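Local coordinates for peptidase M3B, oligoendopeptidase F (Enterococcus faecium, PDB 2QR4), which probably cleaves short peptides as a metallopeptidase of family M3, with zinc expected at an HExxH active site, at residues A[364-373]-A[397-408]. Numbering follows the deposited sequence.
Sequences LFTLVHEMGH and EIASTTNENILT
G372 meets S400 with their CA atoms 4.4 Å apart, the nearest CA pair across the contact; the axes of 364-373 and 397-408 approach to 7.2 Å, their N-to-C directions 141° apart, a roughly antiparallel pairing. G372, which has no side chain, brings its CA to 3.5 Å from A399 O, a CA-H...O contact. S400, its OG turned anti to the carbonyl carbon (chi1 -77°), hydrogen-bonds H369 O at 3.0 Å, tilted somewhat from the carbonyl plane. N403 adds only a weak bond from ND2 to V368 O; the same nitrogen also bonds Y316 OH. Packing continues apolar toward L364: V368 CG1 rests on the N403 backbone, and L407 CD2 sits over the centre of the F365 ring, 3.4 Å from its centroid and 12° off the normal, a CH-pi contact. T408 OG1 lies at that ring's edge, 3.2 Å from CE2.

The looser side is polar and partly exposed. One face of the H369 ring is covered by S400 CB, but E397 OE2, near the ring plane, stops 3.8 Å from NE2, and E404 OE1 is no closer to CD2 than 3.7 Å. H369, E370 and H373 spell the HExxH signature of zinc peptidases, and E397 is placed like the downstream glutamate ligand of the family; the H369–E397 proximity is consistent with a metal site here. Outside the pair, helix 302-308 packs against M371 and L407, while helices 503-520 and 526-536 cover 397-408 through T402.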
loop_
_atom_site.group_PDB
_atom_site.type_symbol
_atom_site.label_atom_id
_atom_site.label_comp_id
_atom_site.label_asym_id
_atom_site.label_seq_id
_atom_site.Cartn_x
_atom_site.Cartn_y
_atom_site.Cartn_z
ATOM N N LEU A 364 39.793 4.572 -16.621
ATOM C CA LEU A 364 40.850 5.033 -15.729
ATOM C C LEU A 364 40.246 5.536 -14.415
ATOM O O LEU A 364 40.734 5.205 -13.324
ATOM C CB LEU A 364 41.671 6.132 -16.411
ATOM C CG LEU A 364 42.839 6.754 -15.645
ATOM C CD1 LEU A 364 43.790 5.677 -15.168
ATOM C CD2 LEU A 364 43.568 7.771 -16.513
ATOM N N PHE A 365 39.180 6.328 -14.529
ATOM C CA PHE A 365 38.426 6.792 -13.363
ATOM C C PHE A 365 37.835 5.644 -12.540
ATOM O O PHE A 365 37.821 5.694 -11.304
ATOM C CB PHE A 365 37.326 7.762 -13.795
ATOM C CG PHE A 365 37.827 9.152 -14.041
ATOM C CD1 PHE A 365 38.237 9.542 -15.304
ATOM C CD2 PHE A 365 37.924 10.062 -12.993
ATOM C CE1 PHE A 365 38.707 10.824 -15.523
ATOM C CE2 PHE A 365 38.400 11.335 -13.206
ATOM C CZ PHE A 365 38.792 11.717 -14.473
ATOM N N THR A 366 37.355 4.619 -13.242
ATOM C CA THR A 366 36.805 3.431 -12.624
ATOM C C THR A 366 37.884 2.714 -11.832
ATOM O O THR A 366 37.668 2.324 -10.683
ATOM C CB THR A 366 36.264 2.472 -13.692
ATOM O OG1 THR A 366 35.333 3.176 -14.521
ATOM C CG2 THR A 366 35.575 1.265 -13.056
ATOM N N LEU A 367 39.046 2.542 -12.456
ATOM C CA LEU A 367 40.162 1.862 -11.822
ATOM C C LEU A 367 40.537 2.559 -10.513
ATOM O O LEU A 367 40.681 1.929 -9.459
ATOM C CB LEU A 367 41.360 1.843 -12.762
ATOM C CG LEU A 367 42.577 1.119 -12.192
ATOM C CD1 LEU A 367 42.250 -0.363 -11.942
ATOM C CD2 LEU A 367 43.787 1.285 -13.106
ATOM N N VAL A 368 40.677 3.874 -10.595
ATOM C CA VAL A 368 41.030 4.691 -9.447
ATOM C C VAL A 368 39.921 4.706 -8.387
ATOM O O VAL A 368 40.199 4.677 -7.181
ATOM C CB VAL A 368 41.405 6.108 -9.912
ATOM C CG1 VAL A 368 40.824 7.163 -8.993
ATOM C CG2 VAL A 368 42.916 6.218 -10.039
ATOM N N HIS A 369 38.674 4.726 -8.853
ATOM C CA HIS A 369 37.491 4.612 -7.998
ATOM C C HIS A 369 37.476 3.292 -7.211
ATOM O O HIS A 369 37.149 3.271 -6.024
ATOM C CB HIS A 369 36.228 4.741 -8.867
ATOM C CG HIS A 369 34.945 4.829 -8.095
ATOM N ND1 HIS A 369 34.179 3.722 -7.794
ATOM C CD2 HIS A 369 34.277 5.896 -7.596
ATOM C CE1 HIS A 369 33.103 4.101 -7.126
ATOM N NE2 HIS A 369 33.140 5.414 -6.991
ATOM N N GLU A 370 37.846 2.198 -7.869
ATOM C CA GLU A 370 37.836 0.883 -7.229
ATOM C C GLU A 370 38.979 0.668 -6.248
ATOM O O GLU A 370 38.791 0.067 -5.191
ATOM C CB GLU A 370 37.819 -0.233 -8.271
ATOM C CG GLU A 370 36.421 -0.667 -8.666
ATOM C CD GLU A 370 36.386 -1.329 -10.027
ATOM O OE1 GLU A 370 36.824 -0.690 -11.008
ATOM O OE2 GLU A 370 35.917 -2.485 -10.118
HETATM N N MSE A 371 40.164 1.150 -6.601
HETATM C CA MSE A 371 41.300 1.091 -5.691
HETATM C C MSE A 371 40.923 1.724 -4.361
HETATM O O MSE A 371 41.286 1.227 -3.300
HETATM C CB MSE A 371 42.506 1.813 -6.285
HETATM C CG MSE A 371 42.872 1.345 -7.682
HETATM SE SE MSE A 371 44.426 2.263 -8.423
HETATM C CE MSE A 371 45.828 1.321 -7.426
ATOM N N GLY A 372 40.180 2.823 -4.431
ATOM C CA GLY A 372 39.738 3.532 -3.240
ATOM C C GLY A 372 38.865 2.686 -2.341
ATOM O O GLY A 372 39.078 2.640 -1.133
ATOM N N HIS A 373 37.875 2.023 -2.931
ATOM C CA HIS A 373 36.994 1.133 -2.185
ATOM C C HIS A 373 37.795 -0.062 -1.677
ATOM O O HIS A 373 37.545 -0.582 -0.583
ATOM C CB HIS A 373 35.824 0.672 -3.066
ATOM C CG HIS A 373 35.514 -0.790 -2.949
ATOM N ND1 HIS A 373 36.051 -1.734 -3.799
ATOM C CD2 HIS A 373 34.727 -1.470 -2.081
ATOM C CE1 HIS A 373 35.610 -2.932 -3.460
ATOM N NE2 HIS A 373 34.806 -2.800 -2.420
ATOM N N GLU A 397 32.006 5.323 0.174
ATOM C CA GLU A 397 31.900 6.036 -1.093
ATOM C C GLU A 397 32.857 7.222 -1.143
ATOM O O GLU A 397 33.313 7.624 -2.210
ATOM C CB GLU A 397 30.468 6.530 -1.294
ATOM C CG GLU A 397 30.091 6.748 -2.745
ATOM C CD GLU A 397 30.160 5.468 -3.557
ATOM O OE1 GLU A 397 30.282 4.380 -2.955
ATOM O OE2 GLU A 397 30.090 5.547 -4.800
ATOM N N ILE A 398 33.150 7.779 0.024
ATOM C CA ILE A 398 34.071 8.898 0.141
ATOM C C ILE A 398 35.475 8.507 -0.292
ATOM O O ILE A 398 36.153 9.282 -0.965
ATOM C CB ILE A 398 34.118 9.439 1.581
ATOM C CG1 ILE A 398 32.903 10.320 1.849
ATOM C CG2 ILE A 398 35.383 10.239 1.813
ATOM C CD1 ILE A 398 32.624 10.518 3.317
ATOM N N ALA A 399 35.909 7.307 0.085
ATOM C CA ALA A 399 37.271 6.860 -0.219
ATOM C C ALA A 399 37.454 6.662 -1.714
ATOM O O ALA A 399 38.569 6.700 -2.225
ATOM C CB ALA A 399 37.599 5.581 0.527
ATOM N N SER A 400 36.339 6.459 -2.401
ATOM C CA SER A 400 36.319 6.259 -3.833
ATOM C C SER A 400 36.313 7.592 -4.562
ATOM O O SER A 400 37.132 7.829 -5.451
ATOM C CB SER A 400 35.075 5.454 -4.222
ATOM O OG SER A 400 35.257 4.084 -3.905
ATOM N N THR A 401 35.377 8.452 -4.182
ATOM C CA THR A 401 35.231 9.769 -4.793
ATOM C C THR A 401 36.482 10.612 -4.557
ATOM O O THR A 401 36.899 11.356 -5.436
ATOM C CB THR A 401 33.991 10.480 -4.238
ATOM O OG1 THR A 401 32.886 9.573 -4.272
ATOM C CG2 THR A 401 33.635 11.734 -5.047
ATOM N N THR A 402 37.090 10.479 -3.381
ATOM C CA THR A 402 38.275 11.251 -3.060
ATOM C C THR A 402 39.355 10.903 -4.065
ATOM O O THR A 402 40.041 11.788 -4.582
ATOM C CB THR A 402 38.781 10.957 -1.633
ATOM O OG1 THR A 402 37.736 11.214 -0.696
ATOM C CG2 THR A 402 39.970 11.835 -1.278
ATOM N N ASN A 403 39.504 9.609 -4.337
ATOM C CA ASN A 403 40.485 9.130 -5.309
ATOM C C ASN A 403 40.245 9.696 -6.716
ATOM O O ASN A 403 41.172 10.150 -7.374
ATOM C CB ASN A 403 40.506 7.599 -5.325
ATOM C CG ASN A 403 41.334 7.012 -4.182
ATOM O OD1 ASN A 403 41.873 7.737 -3.349
ATOM N ND2 ASN A 403 41.448 5.692 -4.153
ATOM N N GLU A 404 38.992 9.682 -7.157
ATOM C CA GLU A 404 38.611 10.271 -8.435
ATOM C C GLU A 404 38.973 11.758 -8.473
ATOM O O GLU A 404 39.505 12.269 -9.476
ATOM C CB GLU A 404 37.112 10.092 -8.677
ATOM C CG GLU A 404 36.728 8.823 -9.437
ATOM C CD GLU A 404 35.270 8.849 -9.923
ATOM O OE1 GLU A 404 34.386 9.288 -9.151
ATOM O OE2 GLU A 404 35.007 8.433 -11.077
ATOM N N ASN A 405 38.686 12.445 -7.372
ATOM C CA ASN A 405 39.059 13.852 -7.227
ATOM C C ASN A 405 40.544 14.061 -7.432
ATOM O O ASN A 405 40.959 15.009 -8.100
ATOM C CB ASN A 405 38.621 14.400 -5.865
ATOM C CG ASN A 405 37.120 14.687 -5.813
ATOM O OD1 ASN A 405 36.489 14.874 -6.849
ATOM N ND2 ASN A 405 36.550 14.715 -4.610
ATOM N N ILE A 406 41.339 13.154 -6.872
ATOM C CA ILE A 406 42.778 13.270 -6.937
ATOM C C ILE A 406 43.279 12.980 -8.349
ATOM O O ILE A 406 44.218 13.619 -8.818
ATOM C CB ILE A 406 43.449 12.376 -5.883
ATOM C CG1 ILE A 406 43.175 12.935 -4.483
ATOM C CG2 ILE A 406 44.952 12.290 -6.110
ATOM C CD1 ILE A 406 43.701 12.045 -3.360
ATOM N N LEU A 407 42.631 12.048 -9.043
ATOM C CA LEU A 407 42.984 11.777 -10.445
ATOM C C LEU A 407 42.573 12.917 -11.379
ATOM O O LEU A 407 43.317 13.274 -12.293
ATOM C CB LEU A 407 42.358 10.473 -10.936
ATOM C CG LEU A 407 42.330 10.361 -12.463
ATOM C CD1 LEU A 407 43.710 9.992 -13.008
ATOM C CD2 LEU A 407 41.282 9.370 -12.914
ATOM N N THR A 408 41.390 13.484 -11.154
ATOM C CA THR A 408 40.968 14.654 -11.926
ATOM C C THR A 408 41.967 15.800 -11.813
ATOM O O THR A 408 42.404 16.356 -12.816
ATOM C CB THR A 408 39.616 15.173 -11.474
ATOM O OG1 THR A 408 38.624 14.164 -11.698
ATOM C CG2 THR A 408 39.262 16.445 -12.243
#